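Local coordinates for phosphoribosylaminoimidazole-succinocarboxamide synthase (Pyrococcus horikoshii, PDB 4O81), which catalyses the ATP-dependent joining of L-aspartate to carboxyaminoimidazole ribonucleotide, forming SAICAR in de novo purine biosynthesis, at residues D173-F178 against L188-S193; L88-R93 against V117-K122; V95-L100 against T196-D201. All coordinates share one frame; numbering follows the deposited sequence.

Contact 1. Residues D173-F178 against L188-S193; sequences DFKLEF and LADEIS. With AMP (adenosine monophosphate), chain K; AMP (adenosine monophosphate), chain J.
The ammonium nitrogen NZ of Lys175 shows how one buried charge can tie a strand to a loop: a salt bridge to Asp190 OD1 crosses the contact at 2.9 Å, weak as a hydrogen bond, while Glu177 OE2, two residues on in the same segment, takes a bond of 2.7 Å. Two waters also lend their oxygens to NZ, one of them also lying 2.8 Å from the carbonyl oxygens Lys175 O and Glu191 O. The site lies in the nucleotide cleft of the SAICAR synthetase fold, where strand 169-180 meets the loop after its antiparallel partner, strand 186-188. The carboxylates of Glu177 and Asp190 stack with planes 6° apart, a closeness that the shared lysine probably makes tolerable; Asp190 has a second cation, Lys13, at its other oxygen OD2. Each segment touches a nucleotide: Glu177 OE1 accepts from O2' of AMP chain J at 2.7 Å, Asp190 N donates to its N7, and Asp173 OD1 accepts a bond from O3' of AMP chain K. Bends at chi2 (-145°) and chi3 (50°) lay Lys175 CD and CE beside the adenine of AMP chain K. On the apolar side, helices 45-62 and 143-165 cover Leu188 and Phe178 respectively. Ala189 N donates to Glu177 O, and Leu188 CD1 makes a CH-pi contact over one face of the Phe178 ring, 4.1 Å from its centroid.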
loop_
_atom_site.group_PDB
_atom_site.type_symbol
_atom_site.label_atom_id
_atom_site.label_comp_id
_atom_site.label_asym_id
_atom_site.label_seq_id
_atom_site.Cartn_x
_atom_site.Cartn_y
_atom_site.Cartn_z
ATOM N N ASP A 173 -11.294 2.610 -8.818
ATOM C CA ASP A 173 -10.506 3.311 -9.830
ATOM C C ASP A 173 -10.682 4.808 -9.589
ATOM O O ASP A 173 -11.485 5.210 -8.726
ATOM C CB ASP A 173 -10.918 2.912 -11.260
ATOM C CG ASP A 173 -12.417 3.050 -11.501
ATOM O OD1 ASP A 173 -12.984 4.071 -11.121
ATOM O OD2 ASP A 173 -13.029 2.133 -12.065
ATOM N N PHE A 174 -9.942 5.627 -10.323
ATOM C CA PHE A 174 -10.050 7.085 -10.201
ATOM C C PHE A 174 -9.315 7.804 -11.343
ATOM O O PHE A 174 -8.446 7.222 -11.972
ATOM C CB PHE A 174 -9.596 7.584 -8.799
ATOM C CG PHE A 174 -8.134 7.372 -8.500
ATOM C CD1 PHE A 174 -7.262 8.453 -8.463
ATOM C CD2 PHE A 174 -7.630 6.107 -8.246
ATOM C CE1 PHE A 174 -5.913 8.279 -8.180
ATOM C CE2 PHE A 174 -6.273 5.927 -7.984
ATOM C CZ PHE A 174 -5.416 7.008 -7.955
ATOM N N LYS A 175 -9.713 9.046 -11.623
ATOM C CA LYS A 175 -9.087 9.868 -12.643
ATOM C C LYS A 175 -8.301 10.990 -11.981
ATOM O O LYS A 175 -8.779 11.603 -11.041
ATOM C CB LYS A 175 -10.123 10.493 -13.600
ATOM C CG LYS A 175 -9.528 11.562 -14.531
ATOM C CD LYS A 175 -10.445 12.740 -14.879
ATOM C CE LYS A 175 -11.102 13.414 -13.681
ATOM N NZ LYS A 175 -10.763 14.860 -13.565
ATOM N N LEU A 176 -7.101 11.238 -12.490
ATOM C CA LEU A 176 -6.257 12.346 -12.044
ATOM C C LEU A 176 -5.946 13.224 -13.227
ATOM O O LEU A 176 -5.987 12.759 -14.372
ATOM C CB LEU A 176 -4.931 11.839 -11.476
ATOM C CG LEU A 176 -4.966 10.984 -10.217
ATOM C CD1 LEU A 176 -3.546 10.551 -9.864
ATOM C CD2 LEU A 176 -5.639 11.746 -9.070
ATOM N N GLU A 177 -5.650 14.489 -12.943
ATOM C CA GLU A 177 -5.129 15.411 -13.940
ATOM C C GLU A 177 -3.844 16.055 -13.429
ATOM O O GLU A 177 -3.642 16.186 -12.204
ATOM C CB GLU A 177 -6.187 16.451 -14.331
ATOM C CG GLU A 177 -7.438 15.795 -14.915
ATOM C CD GLU A 177 -8.494 16.767 -15.414
ATOM O OE1 GLU A 177 -8.188 17.952 -15.678
ATOM O OE2 GLU A 177 -9.646 16.329 -15.579
ATOM N N PHE A 178 -2.974 16.422 -14.373
ATOM C CA PHE A 178 -1.665 16.971 -14.056
ATOM C C PHE A 178 -1.381 18.203 -14.893
ATOM O O PHE A 178 -1.906 18.352 -16.009
ATOM C CB PHE A 178 -0.555 15.937 -14.314
ATOM C CG PHE A 178 -0.561 14.770 -13.360
ATOM C CD1 PHE A 178 0.172 14.813 -12.172
ATOM C CD2 PHE A 178 -1.280 13.620 -13.659
ATOM C CE1 PHE A 178 0.179 13.736 -11.301
ATOM C CE2 PHE A 178 -1.265 12.533 -12.792
ATOM C CZ PHE A 178 -0.541 12.601 -11.609
ATOM N N LEU A 188 0.209 17.557 -9.496
ATOM C CA LEU A 188 -1.160 17.013 -9.426
ATOM C C LEU A 188 -2.208 18.122 -9.249
ATOM O O LEU A 188 -2.057 19.021 -8.417
ATOM C CB LEU A 188 -1.260 15.983 -8.298
ATOM C CG LEU A 188 -2.596 15.259 -8.088
ATOM C CD1 LEU A 188 -2.989 14.469 -9.331
ATOM C CD2 LEU A 188 -2.490 14.343 -6.876
ATOM N N ALA A 189 -3.274 18.054 -10.035
ATOM C CA ALA A 189 -4.241 19.143 -10.097
ATOM C C ALA A 189 -5.692 18.665 -10.009
ATOM O O ALA A 189 -5.965 17.578 -9.500
ATOM C CB ALA A 189 -4.026 19.941 -11.373
ATOM N N ASP A 190 -6.600 19.500 -10.522
ATOM C CA ASP A 190 -8.045 19.245 -10.565
ATOM C C ASP A 190 -8.606 18.859 -9.182
ATOM O O ASP A 190 -8.291 19.522 -8.192
ATOM C CB ASP A 190 -8.397 18.219 -11.656
ATOM C CG ASP A 190 -9.864 18.248 -12.045
ATOM O OD1 ASP A 190 -10.573 17.234 -11.847
ATOM O OD2 ASP A 190 -10.326 19.279 -12.567
ATOM N N GLU A 191 -9.430 17.811 -9.116
ATOM C CA GLU A 191 -10.057 17.409 -7.847
ATOM C C GLU A 191 -9.822 15.935 -7.542
ATOM O O GLU A 191 -9.415 15.183 -8.415
ATOM C CB GLU A 191 -11.563 17.709 -7.858
ATOM C CG GLU A 191 -12.371 16.761 -8.715
ATOM C CD GLU A 191 -13.842 17.116 -8.790
ATOM O OE1 GLU A 191 -14.578 16.893 -7.811
ATOM O OE2 GLU A 191 -14.268 17.600 -9.851
ATOM N N ILE A 192 -10.052 15.541 -6.292
ATOM C CA ILE A 192 -10.130 14.128 -5.926
ATOM C C ILE A 192 -11.343 13.988 -5.006
ATOM O O ILE A 192 -11.305 14.369 -3.828
ATOM C CB ILE A 192 -8.853 13.596 -5.235
ATOM C CG1 ILE A 192 -7.599 13.873 -6.074
ATOM C CG2 ILE A 192 -8.973 12.103 -4.971
ATOM C CD1 ILE A 192 -6.305 13.725 -5.301
ATOM N N SER A 193 -12.419 13.452 -5.572
ATOM C CA SER A 193 -13.693 13.354 -4.870
ATOM C C SER A 193 -14.497 12.150 -5.371
ATOM O O SER A 193 -14.065 11.466 -6.306
ATOM C CB SER A 193 -14.486 14.662 -5.032
ATOM O OG SER A 193 -14.971 14.817 -6.352
HETATM P P AMP K . -14.523 4.565 -16.758
HETATM O O1P AMP K . -13.434 4.656 -17.812
HETATM O O2P AMP K . -14.710 3.186 -16.185
HETATM O O3P AMP K . -15.837 5.181 -17.149
HETATM O "O5'" AMP K . -13.995 5.528 -15.551
HETATM C "C5'" AMP K . -12.874 5.197 -14.707
HETATM C "C4'" AMP K . -12.713 6.086 -13.455
HETATM O "O4'" AMP K . -12.197 7.373 -13.783
HETATM C "C3'" AMP K . -13.995 6.362 -12.664
HETATM O "O3'" AMP K . -13.681 6.491 -11.269
HETATM C "C2'" AMP K . -14.458 7.708 -13.163
HETATM O "O2'" AMP K . -15.224 8.403 -12.173
HETATM C "C1'" AMP K . -13.141 8.408 -13.474
HETATM N N9 AMP K . -13.325 9.335 -14.616
HETATM C C8 AMP K . -13.094 9.058 -15.915
HETATM N N7 AMP K . -13.370 10.135 -16.695
HETATM C C5 AMP K . -13.792 11.127 -15.906
HETATM C C6 AMP K . -14.247 12.533 -16.089
HETATM N N6 AMP K . -14.311 13.101 -17.319
HETATM N N1 AMP K . -14.594 13.220 -14.968
HETATM C C2 AMP K . -14.542 12.666 -13.737
HETATM N N3 AMP K . -14.136 11.399 -13.508
HETATM C C4 AMP K . -13.757 10.596 -14.526
HETATM P P AMP J . -14.519 21.278 -14.807
HETATM O O1P AMP J . -15.302 21.368 -13.523
HETATM O O2P AMP J . -14.714 22.469 -15.721
HETATM O O3P AMP J . -14.647 19.963 -15.540
HETATM O "O5'" AMP J . -12.965 21.322 -14.374
HETATM C "C5'" AMP J . -12.254 22.550 -14.191
HETATM C "C4'" AMP J . -11.173 22.775 -15.251
HETATM O "O4'" AMP J . -9.997 23.345 -14.655
HETATM C "C3'" AMP J . -10.698 21.514 -15.964
HETATM O "O3'" AMP J . -10.531 21.850 -17.342
HETATM C "C2'" AMP J . -9.332 21.228 -15.373
HETATM O "O2'" AMP J . -8.458 20.593 -16.307
HETATM C "C1'" AMP J . -8.833 22.620 -15.050
HETATM N N9 AMP J . -7.851 22.655 -13.947
HETATM C C8 AMP J . -7.875 21.889 -12.843
HETATM N N7 AMP J . -6.852 22.198 -12.038
HETATM C C5 AMP J . -6.159 23.197 -12.614
HETATM C C6 AMP J . -4.961 24.007 -12.287
HETATM N N6 AMP J . -4.282 23.785 -11.150
HETATM N N1 AMP J . -4.553 24.955 -13.170
HETATM C C2 AMP J . -5.221 25.187 -14.316
HETATM N N3 AMP J . -6.320 24.494 -14.673
HETATM C C4 AMP J . -6.822 23.501 -13.881
HETATM O O HOH W 1 -9.547 14.337 -11.122
HETATM O O HOH W 2 -13.438 16.364 -12.959
HETATM O O HOH W 3 -6.397 14.991 -10.278
#

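Contact 2. Residues L88-R93 against V117-K122; sequences LEVVVR and VELYYK. With CD (cadmium ion), chain H; CD (cadmium ion), chain E; AMP (adenosine monophosphate), chain K.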
loop_
_atom_site.group_PDB
_atom_site.type_symbol
_atom_site.label_atom_id
_atom_site.label_comp_id
_atom_site.label_asym_id
_atom_site.label_seq_id
_atom_site.Cartn_x
_atom_site.Cartn_y
_atom_site.Cartn_z
ATOM N N LEU A 88 -4.716 15.495 -20.513
ATOM C CA LEU A 88 -4.866 14.098 -20.143
ATOM C C LEU A 88 -5.847 13.885 -18.995
ATOM O O LEU A 88 -5.942 14.705 -18.072
ATOM C CB LEU A 88 -3.508 13.507 -19.725
ATOM C CG LEU A 88 -2.341 13.458 -20.723
ATOM C CD1 LEU A 88 -1.101 12.900 -20.037
ATOM C CD2 LEU A 88 -2.676 12.631 -21.963
ATOM N N GLU A 89 -6.575 12.776 -19.078
ATOM C CA GLU A 89 -7.140 12.128 -17.900
ATOM C C GLU A 89 -6.280 10.894 -17.631
ATOM O O GLU A 89 -6.098 10.055 -18.514
ATOM C CB GLU A 89 -8.591 11.731 -18.124
ATOM C CG GLU A 89 -9.501 12.901 -18.452
ATOM C CD GLU A 89 -10.941 12.489 -18.724
ATOM O OE1 GLU A 89 -11.203 11.286 -18.979
ATOM O OE2 GLU A 89 -11.811 13.385 -18.689
ATOM N N VAL A 90 -5.715 10.819 -16.428
ATOM C CA VAL A 90 -4.889 9.687 -16.033
ATOM C C VAL A 90 -5.711 8.841 -15.076
ATOM O O VAL A 90 -5.992 9.256 -13.954
ATOM C CB VAL A 90 -3.549 10.147 -15.410
ATOM C CG1 VAL A 90 -2.675 8.955 -15.051
ATOM C CG2 VAL A 90 -2.819 11.111 -16.358
ATOM N N VAL A 91 -6.106 7.658 -15.547
ATOM C CA VAL A 91 -6.963 6.758 -14.792
ATOM C C VAL A 91 -6.182 5.589 -14.192
ATOM O O VAL A 91 -5.429 4.903 -14.889
ATOM C CB VAL A 91 -8.149 6.249 -15.661
ATOM C CG1 VAL A 91 -8.924 5.142 -14.962
ATOM C CG2 VAL A 91 -9.086 7.398 -16.021
ATOM N N VAL A 92 -6.346 5.375 -12.891
ATOM C CA VAL A 92 -5.709 4.242 -12.237
ATOM C C VAL A 92 -6.810 3.304 -11.754
ATOM O O VAL A 92 -7.818 3.766 -11.178
ATOM C CB VAL A 92 -4.803 4.641 -11.053
ATOM C CG1 VAL A 92 -4.072 3.413 -10.499
ATOM C CG2 VAL A 92 -3.807 5.702 -11.467
ATOM N N ARG A 93 -6.607 2.004 -11.997
ATOM C CA ARG A 93 -7.629 0.993 -11.735
ATOM C C ARG A 93 -7.074 -0.152 -10.896
ATOM O O ARG A 93 -6.061 -0.764 -11.254
ATOM C CB ARG A 93 -8.230 0.473 -13.056
ATOM C CG ARG A 93 -8.440 1.586 -14.090
ATOM C CD ARG A 93 -9.166 1.134 -15.356
ATOM N NE ARG A 93 -10.594 1.046 -15.122
ATOM C CZ ARG A 93 -11.538 1.734 -15.768
ATOM N NH1 ARG A 93 -11.246 2.557 -16.762
ATOM N NH2 ARG A 93 -12.808 1.564 -15.416
ATOM N N VAL A 117 -2.771 1.585 -15.301
ATOM C CA VAL A 117 -2.835 3.013 -15.639
ATOM C C VAL A 117 -3.299 3.135 -17.089
ATOM O O VAL A 117 -2.698 2.540 -18.002
ATOM C CB VAL A 117 -1.474 3.738 -15.496
ATOM C CG1 VAL A 117 -1.653 5.238 -15.734
ATOM C CG2 VAL A 117 -0.836 3.481 -14.133
ATOM N N GLU A 118 -4.385 3.878 -17.289
ATOM C CA GLU A 118 -4.857 4.241 -18.627
ATOM C C GLU A 118 -4.745 5.756 -18.857
ATOM O O GLU A 118 -5.004 6.547 -17.936
ATOM C CB GLU A 118 -6.314 3.807 -18.824
ATOM C CG GLU A 118 -6.550 2.305 -18.737
ATOM C CD GLU A 118 -8.018 1.945 -18.544
ATOM O OE1 GLU A 118 -8.884 2.835 -18.287
ATOM O OE2 GLU A 118 -8.314 0.743 -18.645
ATOM N N LEU A 119 -4.360 6.136 -20.078
ATOM C CA LEU A 119 -4.277 7.544 -20.504
ATOM C C LEU A 119 -5.416 7.862 -21.446
ATOM O O LEU A 119 -5.697 7.097 -22.373
ATOM C CB LEU A 119 -2.959 7.846 -21.224
ATOM C CG LEU A 119 -1.648 7.527 -20.505
ATOM C CD1 LEU A 119 -0.457 7.719 -21.419
ATOM C CD2 LEU A 119 -1.472 8.361 -19.247
ATOM N N TYR A 120 -6.074 8.988 -21.198
ATOM C CA TYR A 120 -7.138 9.454 -22.065
ATOM C C TYR A 120 -6.827 10.863 -22.503
ATOM O O TYR A 120 -6.400 11.708 -21.703
ATOM C CB TYR A 120 -8.492 9.427 -21.355
ATOM C CG TYR A 120 -8.967 8.026 -21.022
ATOM C CD1 TYR A 120 -9.806 7.335 -21.890
ATOM C CD2 TYR A 120 -8.537 7.379 -19.851
ATOM C CE1 TYR A 120 -10.247 6.052 -21.597
ATOM C CE2 TYR A 120 -8.975 6.097 -19.543
ATOM C CZ TYR A 120 -9.829 5.443 -20.414
ATOM O OH TYR A 120 -10.238 4.166 -20.138
ATOM N N TYR A 121 -7.048 11.110 -23.786
ATOM C CA TYR A 121 -6.879 12.431 -24.338
ATOM C C TYR A 121 -8.108 13.262 -23.954
ATOM O O TYR A 121 -9.246 12.901 -24.271
ATOM C CB TYR A 121 -6.700 12.340 -25.851
ATOM C CG TYR A 121 -6.717 13.656 -26.590
ATOM C CD1 TYR A 121 -6.080 14.801 -26.076
ATOM C CD2 TYR A 121 -7.346 13.753 -27.815
ATOM C CE1 TYR A 121 -6.095 15.999 -26.768
ATOM C CE2 TYR A 121 -7.352 14.940 -28.522
ATOM C CZ TYR A 121 -6.728 16.052 -27.996
ATOM O OH TYR A 121 -6.752 17.218 -28.718
ATOM N N LYS A 122 -7.866 14.361 -23.248
ATOM C CA LYS A 122 -8.961 15.204 -22.752
ATOM C C LYS A 122 -9.497 16.060 -23.887
ATOM O O LYS A 122 -8.882 17.058 -24.239
ATOM C CB LYS A 122 -8.487 16.058 -21.571
ATOM C CG LYS A 122 -9.606 16.534 -20.659
ATOM C CD LYS A 122 -9.079 17.281 -19.431
ATOM C CE LYS A 122 -10.152 17.402 -18.359
ATOM N NZ LYS A 122 -11.170 18.462 -18.622
HETATM CD CD CD H . -12.904 9.784 -19.052
HETATM CD CD CD E . -13.704 14.684 -20.037
HETATM P P AMP K . -14.523 4.565 -16.758
HETATM O O1P AMP K . -13.434 4.656 -17.812
HETATM O O2P AMP K . -14.710 3.186 -16.185
HETATM O O3P AMP K . -15.837 5.181 -17.149
HETATM O "O5'" AMP K . -13.995 5.528 -15.551
HETATM C "C5'" AMP K . -12.874 5.197 -14.707
HETATM C "C4'" AMP K . -12.713 6.086 -13.455
HETATM O "O4'" AMP K . -12.197 7.373 -13.783
HETATM C "C3'" AMP K . -13.995 6.362 -12.664
HETATM O "O3'" AMP K . -13.681 6.491 -11.269
HETATM C "C2'" AMP K . -14.458 7.708 -13.163
HETATM O "O2'" AMP K . -15.224 8.403 -12.173
HETATM C "C1'" AMP K . -13.141 8.408 -13.474
HETATM N N9 AMP K . -13.325 9.335 -14.616
HETATM C C8 AMP K . -13.094 9.058 -15.915
HETATM N N7 AMP K . -13.370 10.135 -16.695
HETATM C C5 AMP K . -13.792 11.127 -15.906
HETATM C C6 AMP K . -14.247 12.533 -16.089
HETATM N N6 AMP K . -14.311 13.101 -17.319
HETATM N N1 AMP K . -14.594 13.220 -14.968
HETATM C C2 AMP K . -14.542 12.666 -13.737
HETATM N N3 AMP K . -14.136 11.399 -13.508
HETATM C C4 AMP K . -13.757 10.596 -14.526
HETATM O O HOH W 4 -11.887 7.540 -18.507
#
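An antiparallel beta pair in the main antiparallel sheet of the SAICAR synthetase fold illustrates how one sheet can carry a nucleotide-binding surface on one face and a hydrophobic core on the other. Strands 88-93 and 117-121 are joined by two hydrogen-bonded pairs, Glu89 with Tyr120 and Val91 with Glu118; the bond from Val91 N to Glu118 O measures 2.9 Å. Val90, Val92, Val117 and Leu119 turn to the opposite face from the nucleotide, where Val90 CG1 meets Val117 CG1 and helix 143-165 closes over the valines. Glu89, Val91, Glu118 and Tyr120 line the nucleotide face, with Val91 CG2 against Tyr120 CE2. Here Glu118 OE1 holds two donors on opposite faces of its carboxylate: Arg93 NH1 comes from the syn side at 2.8 Å, completing a salt bridge, and Tyr120 OH arrives at 2.7 Å, 56° out of the plane. Bent at chi3 (79°), the arginine brings its guanidinium to the phosphate of AMP chain K, giving NH2 to O2P at 2.6 Å and NH1 to O1P. A leucine in place of Arg93 would probably cost Glu118 its salt-bridge partner, leaving the tyrosine hydroxyl of the two donors described, and take two N-H donors from the phosphate. At the other end of the nucleotide, a cadmium ion joins Glu89 OE1 (2.3 Å) to the adenine N7, while OE2 shares a second cadmium with Asp128. A water bound to the first cadmium lies 3.3 Å above the plane of the Tyr120 ring, over its centre.

Contact 3. Residues V95-L100 against T196-D201; sequences VVAGSL and TCRFWD. With AMP (adenosine monophosphate), chain K.
Extended from CG to NE (chi2 -166°, chi3 -179°), the side chain of Arg198 reaches across to Ala97 and Gly98, and its guanidinium lies with one face against their backbone and the other toward C3' of AMP chain K. Gly98 CA stands 3.5 Å from NH2. A positive phi at this glycine (48°) fits a type II' turn closed from Leu100 N to Ala97 O, and the turn presents Ser99 to the phosphate. The example is of a phosphate pocket built from a turn and a strand. Ser99 N donates to O2P at 2.9 Å and Ser99 OG donates to O1P. Arg198 NH1 gives O2P a further hydrogen bond of 2.9 Å, with NH2 adding a weak one to the same oxygen. This nucleotide probably occupies the place of the imidazole ribonucleotide substrate. The arginine is itself held by acids, Asp173 at NH1 and Asp211 at NE, which would fix its rotation. Beside it the contact is apolar. Ala97 CB touches both Arg198 CD and Trp200 CZ2, and Val95 CG1 packs on Trp200 CZ3 at 3.9 Å, with no hydrogen bond joining the two segments directly. Strand 169-180 runs between them, pairing with strand 197-201 and bonded through Val172 to Val95, while the side chains of Ala97, Arg198 and Trp200 all rest on Val172.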
loop_
_atom_site.group_PDB
_atom_site.type_symbol
_atom_site.label_atom_id
_atom_site.label_comp_id
_atom_site.label_asym_id
_atom_site.label_seq_id
_atom_site.Cartn_x
_atom_site.Cartn_y
_atom_site.Cartn_z
ATOM N N VAL A 95 -9.617 -2.399 -9.326
ATOM C CA VAL A 95 -10.700 -3.384 -9.396
ATOM C C VAL A 95 -11.451 -3.149 -10.707
ATOM O O VAL A 95 -11.703 -2.010 -11.054
ATOM C CB VAL A 95 -11.658 -3.196 -8.182
ATOM C CG1 VAL A 95 -12.913 -4.033 -8.334
ATOM C CG2 VAL A 95 -10.946 -3.515 -6.872
ATOM N N VAL A 96 -11.815 -4.217 -11.414
ATOM C CA VAL A 96 -12.545 -4.125 -12.693
ATOM C C VAL A 96 -13.937 -3.495 -12.488
ATOM O O VAL A 96 -14.724 -3.960 -11.669
ATOM C CB VAL A 96 -12.662 -5.515 -13.394
ATOM C CG1 VAL A 96 -13.538 -5.447 -14.656
ATOM C CG2 VAL A 96 -11.287 -6.090 -13.725
ATOM N N ALA A 97 -14.206 -2.420 -13.215
ATOM C CA ALA A 97 -15.499 -1.726 -13.177
ATOM C C ALA A 97 -15.589 -0.827 -14.401
ATOM O O ALA A 97 -14.578 -0.605 -15.088
ATOM C CB ALA A 97 -15.647 -0.899 -11.896
ATOM N N GLY A 98 -16.787 -0.311 -14.672
ATOM C CA GLY A 98 -17.027 0.621 -15.792
ATOM C C GLY A 98 -16.425 0.127 -17.097
ATOM O O GLY A 98 -16.573 -1.054 -17.435
ATOM N N SER A 99 -15.712 1.014 -17.805
ATOM C CA SER A 99 -15.227 0.728 -19.158
ATOM C C SER A 99 -14.197 -0.408 -19.254
ATOM O O SER A 99 -14.030 -0.985 -20.333
ATOM C CB SER A 99 -14.702 1.999 -19.842
ATOM O OG SER A 99 -13.418 2.366 -19.358
ATOM N N LEU A 100 -13.524 -0.743 -18.147
ATOM C CA LEU A 100 -12.531 -1.831 -18.173
ATOM C C LEU A 100 -13.148 -3.183 -18.569
ATOM O O LEU A 100 -12.468 -4.056 -19.116
ATOM C CB LEU A 100 -11.784 -1.944 -16.835
ATOM C CG LEU A 100 -10.520 -2.804 -16.749
ATOM C CD1 LEU A 100 -9.497 -2.424 -17.818
ATOM C CD2 LEU A 100 -9.907 -2.699 -15.358
ATOM N N THR A 196 -14.902 11.832 -9.042
ATOM C CA THR A 196 -13.776 11.438 -9.900
ATOM C C THR A 196 -13.109 10.118 -9.491
ATOM O O THR A 196 -12.055 9.753 -10.036
ATOM C CB THR A 196 -12.698 12.531 -9.921
ATOM O OG1 THR A 196 -12.216 12.724 -8.590
ATOM C CG2 THR A 196 -13.250 13.850 -10.479
ATOM N N CYS A 197 -13.715 9.433 -8.522
ATOM C CA CYS A 197 -13.255 8.123 -8.030
ATOM C C CYS A 197 -14.431 7.164 -7.939
ATOM O O CYS A 197 -15.568 7.599 -7.734
ATOM C CB CYS A 197 -12.679 8.227 -6.608
ATOM S SG CYS A 197 -11.379 9.429 -6.270
ATOM N N ARG A 198 -14.163 5.867 -8.068
ATOM C CA ARG A 198 -15.121 4.859 -7.654
ATOM C C ARG A 198 -14.704 4.338 -6.294
ATOM O O ARG A 198 -13.597 3.795 -6.129
ATOM C CB ARG A 198 -15.246 3.690 -8.643
ATOM C CG ARG A 198 -16.013 4.034 -9.912
ATOM C CD ARG A 198 -16.417 2.788 -10.698
ATOM N NE ARG A 198 -17.141 3.159 -11.915
ATOM C CZ ARG A 198 -16.589 3.284 -13.123
ATOM N NH1 ARG A 198 -15.294 3.033 -13.321
ATOM N NH2 ARG A 198 -17.352 3.640 -14.152
ATOM N N PHE A 199 -15.610 4.501 -5.328
ATOM C CA PHE A 199 -15.413 4.003 -3.973
ATOM C C PHE A 199 -16.495 2.983 -3.677
ATOM O O PHE A 199 -17.696 3.288 -3.847
ATOM C CB PHE A 199 -15.576 5.113 -2.945
ATOM C CG PHE A 199 -14.642 6.278 -3.090
ATOM C CD1 PHE A 199 -13.260 6.104 -3.172
ATOM C CD2 PHE A 199 -15.153 7.579 -3.046
ATOM C CE1 PHE A 199 -12.415 7.196 -3.242
ATOM C CE2 PHE A 199 -14.312 8.676 -3.114
ATOM C CZ PHE A 199 -12.937 8.481 -3.208
ATOM N N TRP A 200 -16.095 1.788 -3.241
ATOM C CA TRP A 200 -17.056 0.765 -2.814
ATOM C C TRP A 200 -16.869 0.427 -1.375
ATOM O O TRP A 200 -15.733 0.322 -0.887
ATOM C CB TRP A 200 -16.930 -0.562 -3.573
ATOM C CG TRP A 200 -17.254 -0.530 -5.041
ATOM C CD1 TRP A 200 -17.779 0.521 -5.784
ATOM C CD2 TRP A 200 -17.081 -1.619 -5.991
ATOM N NE1 TRP A 200 -17.925 0.163 -7.094
ATOM C CE2 TRP A 200 -17.521 -1.107 -7.285
ATOM C CE3 TRP A 200 -16.614 -2.929 -5.900
ATOM C CZ2 TRP A 200 -17.489 -1.889 -8.436
ATOM C CZ3 TRP A 200 -16.582 -3.705 -7.064
ATOM C CH2 TRP A 200 -17.008 -3.191 -8.303
ATOM N N ASP A 201 -17.978 0.185 -0.696
ATOM C CA ASP A 201 -17.905 -0.360 0.651
ATOM C C ASP A 201 -17.237 -1.746 0.630
ATOM O O ASP A 201 -17.575 -2.619 -0.188
ATOM C CB ASP A 201 -19.284 -0.457 1.288
ATOM C CG ASP A 201 -19.206 -1.013 2.674
ATOM O OD1 ASP A 201 -18.700 -0.299 3.548
ATOM O OD2 ASP A 201 -19.572 -2.184 2.870
HETATM P P AMP K . -14.523 4.565 -16.758
HETATM O O1P AMP K . -13.434 4.656 -17.812
HETATM O O2P AMP K . -14.710 3.186 -16.185
HETATM O O3P AMP K . -15.837 5.181 -17.149
HETATM O "O5'" AMP K . -13.995 5.528 -15.551
HETATM C "C5'" AMP K . -12.874 5.197 -14.707
HETATM C "C4'" AMP K . -12.713 6.086 -13.455
HETATM O "O4'" AMP K . -12.197 7.373 -13.783
HETATM C "C3'" AMP K . -13.995 6.362 -12.664
HETATM O "O3'" AMP K . -13.681 6.491 -11.269
HETATM C "C2'" AMP K . -14.458 7.708 -13.163
HETATM O "O2'" AMP K . -15.224 8.403 -12.173
HETATM C "C1'" AMP K . -13.141 8.408 -13.474
HETATM N N9 AMP K . -13.325 9.335 -14.616
HETATM C C8 AMP K . -13.094 9.058 -15.915
HETATM N N7 AMP K . -13.370 10.135 -16.695
HETATM C C5 AMP K . -13.792 11.127 -15.906
HETATM C C6 AMP K . -14.247 12.533 -16.089
HETATM N N6 AMP K . -14.311 13.101 -17.319
HETATM N N1 AMP K . -14.594 13.220 -14.968
HETATM C C2 AMP K . -14.542 12.666 -13.737
HETATM N N3 AMP K . -14.136 11.399 -13.508
HETATM C C4 AMP K . -13.757 10.596 -14.526
#

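All three contacts are largely buried, with contact 1 nearest the centre of the chain, while contacts 2 and 3 include some partly exposed residues. They share one sheet: strand 169-180 of contact 1 lies beside strand 84-93 of contact 2 and strand 197-201 of contact 3. Their chemistry follows their place. Contact 1, between two nucleotides, relies on a salt-bridge network and water; contact 2 is a regular strand pair that also binds metal; contact 3, a turn facing a strand, packs without direct hydrogen bonds. AMP chain K touches all three, and Asp173 of contact 1 forms a salt bridge with Arg198 of contact 3, close to Arg93 of contact 2.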